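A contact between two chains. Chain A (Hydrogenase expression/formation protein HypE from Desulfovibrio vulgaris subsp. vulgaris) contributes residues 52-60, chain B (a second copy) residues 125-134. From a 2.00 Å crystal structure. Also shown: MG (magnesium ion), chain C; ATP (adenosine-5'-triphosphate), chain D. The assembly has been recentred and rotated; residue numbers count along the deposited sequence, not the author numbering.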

# COMPACT_ATOMS: atom_id res chain seq x y z
N ALA A 52 10.29 -11.03 -1.05
CA ALA A 52 9.74 -10.34 -2.20
C ALA A 52 8.59 -9.42 -1.73
O ALA A 52 7.74 -9.84 -0.95
CB ALA A 52 9.26 -11.33 -3.22
N MET A 53 8.60 -8.17 -2.20
CA MET A 53 7.59 -7.18 -1.82
C MET A 53 6.98 -6.49 -3.05
O MET A 53 7.70 -6.02 -3.94
CB MET A 53 8.21 -6.13 -0.87
CG MET A 53 7.28 -4.97 -0.48
SD MET A 53 8.13 -3.67 0.47
CE MET A 53 6.76 -2.87 1.29
N SER A 54 5.66 -6.41 -3.08
CA SER A 54 4.92 -5.77 -4.19
C SER A 54 3.74 -4.96 -3.67
O SER A 54 3.11 -5.35 -2.67
CB SER A 54 4.38 -6.87 -5.12
OG SER A 54 3.67 -6.30 -6.20
N THR A 55 3.42 -3.86 -4.34
CA THR A 55 2.20 -3.12 -4.01
C THR A 55 1.36 -2.87 -5.27
O THR A 55 1.90 -2.70 -6.35
CB THR A 55 2.48 -1.77 -3.30
OG1 THR A 55 1.27 -1.29 -2.72
CG2 THR A 55 3.03 -0.69 -4.28
N ASP A 56 0.04 -2.83 -5.12
CA ASP A 56 -0.86 -2.47 -6.22
C ASP A 56 -2.10 -1.82 -5.67
O ASP A 56 -2.62 -2.24 -4.64
CB ASP A 56 -1.25 -3.72 -7.05
CG ASP A 56 -0.29 -3.98 -8.19
OD1 ASP A 56 -0.25 -3.14 -9.10
OD2 ASP A 56 0.40 -5.03 -8.20
N SER A 57 -2.57 -0.77 -6.35
CA SER A 57 -3.88 -0.21 -6.03
C SER A 57 -4.88 -0.76 -7.02
O SER A 57 -4.54 -1.04 -8.16
CB SER A 57 -3.90 1.31 -6.09
OG SER A 57 -2.97 1.89 -5.21
N TYR A 58 -6.13 -0.88 -6.58
CA TYR A 58 -7.21 -1.49 -7.35
C TYR A 58 -8.32 -0.47 -7.52
O TYR A 58 -8.77 0.14 -6.54
CB TYR A 58 -7.66 -2.81 -6.69
CG TYR A 58 -6.52 -3.80 -6.68
CD1 TYR A 58 -5.58 -3.79 -5.63
CD2 TYR A 58 -6.32 -4.71 -7.75
CE1 TYR A 58 -4.51 -4.66 -5.62
CE2 TYR A 58 -5.21 -5.60 -7.76
CZ TYR A 58 -4.31 -5.57 -6.68
OH TYR A 58 -3.22 -6.43 -6.59
N THR A 59 -8.73 -0.25 -8.76
CA THR A 59 -9.60 0.86 -9.13
C THR A 59 -10.72 0.37 -10.05
O THR A 59 -11.34 1.16 -10.76
CB THR A 59 -8.81 2.00 -9.86
OG1 THR A 59 -8.14 1.44 -10.99
CG2 THR A 59 -7.76 2.64 -8.95
N VAL A 60 -10.99 -0.93 -10.02
CA VAL A 60 -11.91 -1.57 -10.98
C VAL A 60 -13.31 -0.94 -10.93
O VAL A 60 -13.85 -0.63 -9.85
CB VAL A 60 -11.96 -3.11 -10.81
CG1 VAL A 60 -12.61 -3.49 -9.49
CG2 VAL A 60 -12.67 -3.81 -12.00
N ILE B 125 12.64 3.71 -1.62
CA ILE B 125 11.38 3.29 -2.24
C ILE B 125 11.72 2.20 -3.24
O ILE B 125 12.40 2.46 -4.26
CB ILE B 125 10.61 4.47 -2.87
CG1 ILE B 125 10.14 5.42 -1.75
CG2 ILE B 125 9.41 3.97 -3.66
CD1 ILE B 125 10.06 6.84 -2.15
N VAL B 126 11.31 0.97 -2.94
CA VAL B 126 11.80 -0.22 -3.67
C VAL B 126 10.86 -0.79 -4.72
O VAL B 126 11.28 -1.58 -5.56
CB VAL B 126 12.23 -1.37 -2.71
CG1 VAL B 126 13.43 -0.94 -1.86
CG2 VAL B 126 11.03 -1.86 -1.82
N THR B 127 9.59 -0.41 -4.65
CA THR B 127 8.57 -1.01 -5.52
C THR B 127 7.34 -0.09 -5.50
O THR B 127 7.14 0.66 -4.56
CB THR B 127 8.23 -2.49 -5.09
OG1 THR B 127 7.58 -3.20 -6.16
CG2 THR B 127 7.34 -2.54 -3.83
N GLY B 128 6.54 -0.14 -6.56
CA GLY B 128 5.49 0.85 -6.74
C GLY B 128 4.35 0.45 -7.66
O GLY B 128 4.34 -0.63 -8.26
N ASP B 129 3.36 1.34 -7.74
CA ASP B 129 2.25 1.17 -8.65
C ASP B 129 1.73 2.55 -9.01
O ASP B 129 1.82 3.47 -8.21
CB ASP B 129 1.12 0.36 -7.99
CG ASP B 129 0.00 0.03 -8.97
OD1 ASP B 129 0.31 -0.56 -10.04
OD2 ASP B 129 -1.17 0.33 -8.67
N THR B 130 1.17 2.67 -10.20
CA THR B 130 0.67 3.92 -10.72
C THR B 130 -0.64 3.62 -11.46
O THR B 130 -0.65 2.96 -12.51
CB THR B 130 1.68 4.58 -11.70
OG1 THR B 130 2.98 4.61 -11.10
CG2 THR B 130 1.23 6.02 -12.06
N LYS B 131 -1.74 4.11 -10.88
CA LYS B 131 -3.05 3.98 -11.49
C LYS B 131 -3.50 5.41 -11.84
O LYS B 131 -3.38 6.31 -11.02
CB LYS B 131 -4.05 3.30 -10.53
CG LYS B 131 -3.83 1.78 -10.22
CD LYS B 131 -3.77 0.92 -11.51
CE LYS B 131 -3.85 -0.59 -11.30
NZ LYS B 131 -2.77 -1.21 -10.45
N VAL B 132 -3.97 5.59 -13.06
CA VAL B 132 -4.56 6.86 -13.48
C VAL B 132 -6.04 6.62 -13.77
O VAL B 132 -6.38 5.80 -14.62
CB VAL B 132 -3.86 7.45 -14.74
CG1 VAL B 132 -4.45 8.82 -15.10
CG2 VAL B 132 -2.35 7.57 -14.52
N VAL B 133 -6.91 7.32 -13.06
CA VAL B 133 -8.36 7.17 -13.25
C VAL B 133 -8.95 8.35 -14.05
O VAL B 133 -8.37 9.44 -14.04
CB VAL B 133 -9.09 6.97 -11.88
CG1 VAL B 133 -8.69 5.65 -11.25
CG2 VAL B 133 -8.78 8.14 -10.93
N PRO B 134 -10.09 8.14 -14.76
CA PRO B 134 -10.72 9.23 -15.54
C PRO B 134 -11.05 10.48 -14.72
O PRO B 134 -11.19 10.39 -13.51
CB PRO B 134 -12.00 8.58 -16.07
CG PRO B 134 -11.68 7.11 -16.14
CD PRO B 134 -10.82 6.86 -14.93
MG MG C . 1.05 -2.49 -10.49
PG ATP D . -0.34 -3.96 -13.01
O1G ATP D . -0.30 -2.78 -12.02
O2G ATP D . -0.72 -3.51 -14.39
O3G ATP D . -1.14 -5.16 -12.52
PB ATP D . 2.31 -4.87 -12.23
O1B ATP D . 1.81 -4.39 -10.85
O2B ATP D . 2.85 -6.26 -12.34
O3B ATP D . 1.14 -4.54 -13.28
PA ATP D . 3.39 -2.30 -12.80
O1A ATP D . 3.08 -2.00 -14.27
O2A ATP D . 2.38 -1.68 -11.87
O3A ATP D . 3.54 -3.92 -12.63
O5' ATP D . 4.86 -1.90 -12.42
C5' ATP D . 5.96 -2.07 -13.32
C4' ATP D . 7.22 -1.74 -12.55
O4' ATP D . 7.18 -0.32 -12.29
C3' ATP D . 7.28 -2.43 -11.20
O3' ATP D . 8.65 -2.80 -10.95
C2' ATP D . 6.86 -1.36 -10.19
O2' ATP D . 7.54 -1.56 -8.95
C1' ATP D . 7.29 -0.05 -10.88
N9 ATP D . 6.40 1.10 -10.57
C8 ATP D . 5.18 1.35 -11.05
N7 ATP D . 4.69 2.51 -10.55
C5 ATP D . 5.63 2.97 -9.70
C6 ATP D . 5.77 4.15 -8.82
N6 ATP D . 4.76 5.04 -8.74
N1 ATP D . 6.89 4.28 -8.12
C2 ATP D . 7.91 3.40 -8.17
N3 ATP D . 7.85 2.31 -8.97
C4 ATP D . 6.75 2.07 -9.73
O HOH W 1 5.10 -3.11 -6.77
O HOH W 2 2.48 -2.39 -9.15
O HOH W 3 -1.23 2.60 -7.12

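This is a parallel strand-to-strand contact between two copies of HypE, held less by backbone pairing than by a magnesium ion, bridging waters and side chains that reach across to the opposite backbone. Strands 52-58 of chain A and 125-133 of chain B run in nearly the same direction, 13° apart, with axes 5.6 Å apart at their closest. Asp A56 and Asp B129 lie in register, their CA atoms 5.4 Å apart, and no direct backbone-to-backbone hydrogen bond joins the two strands.

Water fills part of that role. Water 1 accepts from Thr A55 N (3.0 Å) and lies 3.0 Å from Gly B128 O; water 2 lies 2.9 Å from Thr A55 O and 2.7 Å from Gly B128 O, both within hydrogen-bonding reach, and also binds the metal.

At the centre, Asp A56 OD1 and Asp B129 OD1 sit 2.8 Å apart, a distance that would be repulsive for two carboxylates alone. Magnesium makes it favourable, bound by Asp A56 OD1 at 2.0 Å and Asp B129 OD1 at 2.1 Å; three ATP oxygens and water 2 complete six ligands. The second oxygen of Asp B129 is used as well: Ser A57 N donates to Asp B129 OD2 at 2.9 Å, almost linearly at 172°. Lys B131 then balances the acid, its NZ forming a salt bridge to Asp B129 OD2 (2.8 Å) while donating to Ser A57 O (2.9 Å). One backbone residue is thus gripped at both its N and O by an acid and a base two positions apart.

Apolar contacts flank this polar cluster. Met A53 SD meets Val B126 CG2 at 4.1 Å toward one end; toward the other, Thr A59 CG2 packs 3.9 Å from Val B133 CG1. Gly B128 leaves room for the nucleotide: a CB there would clash with ATP C2.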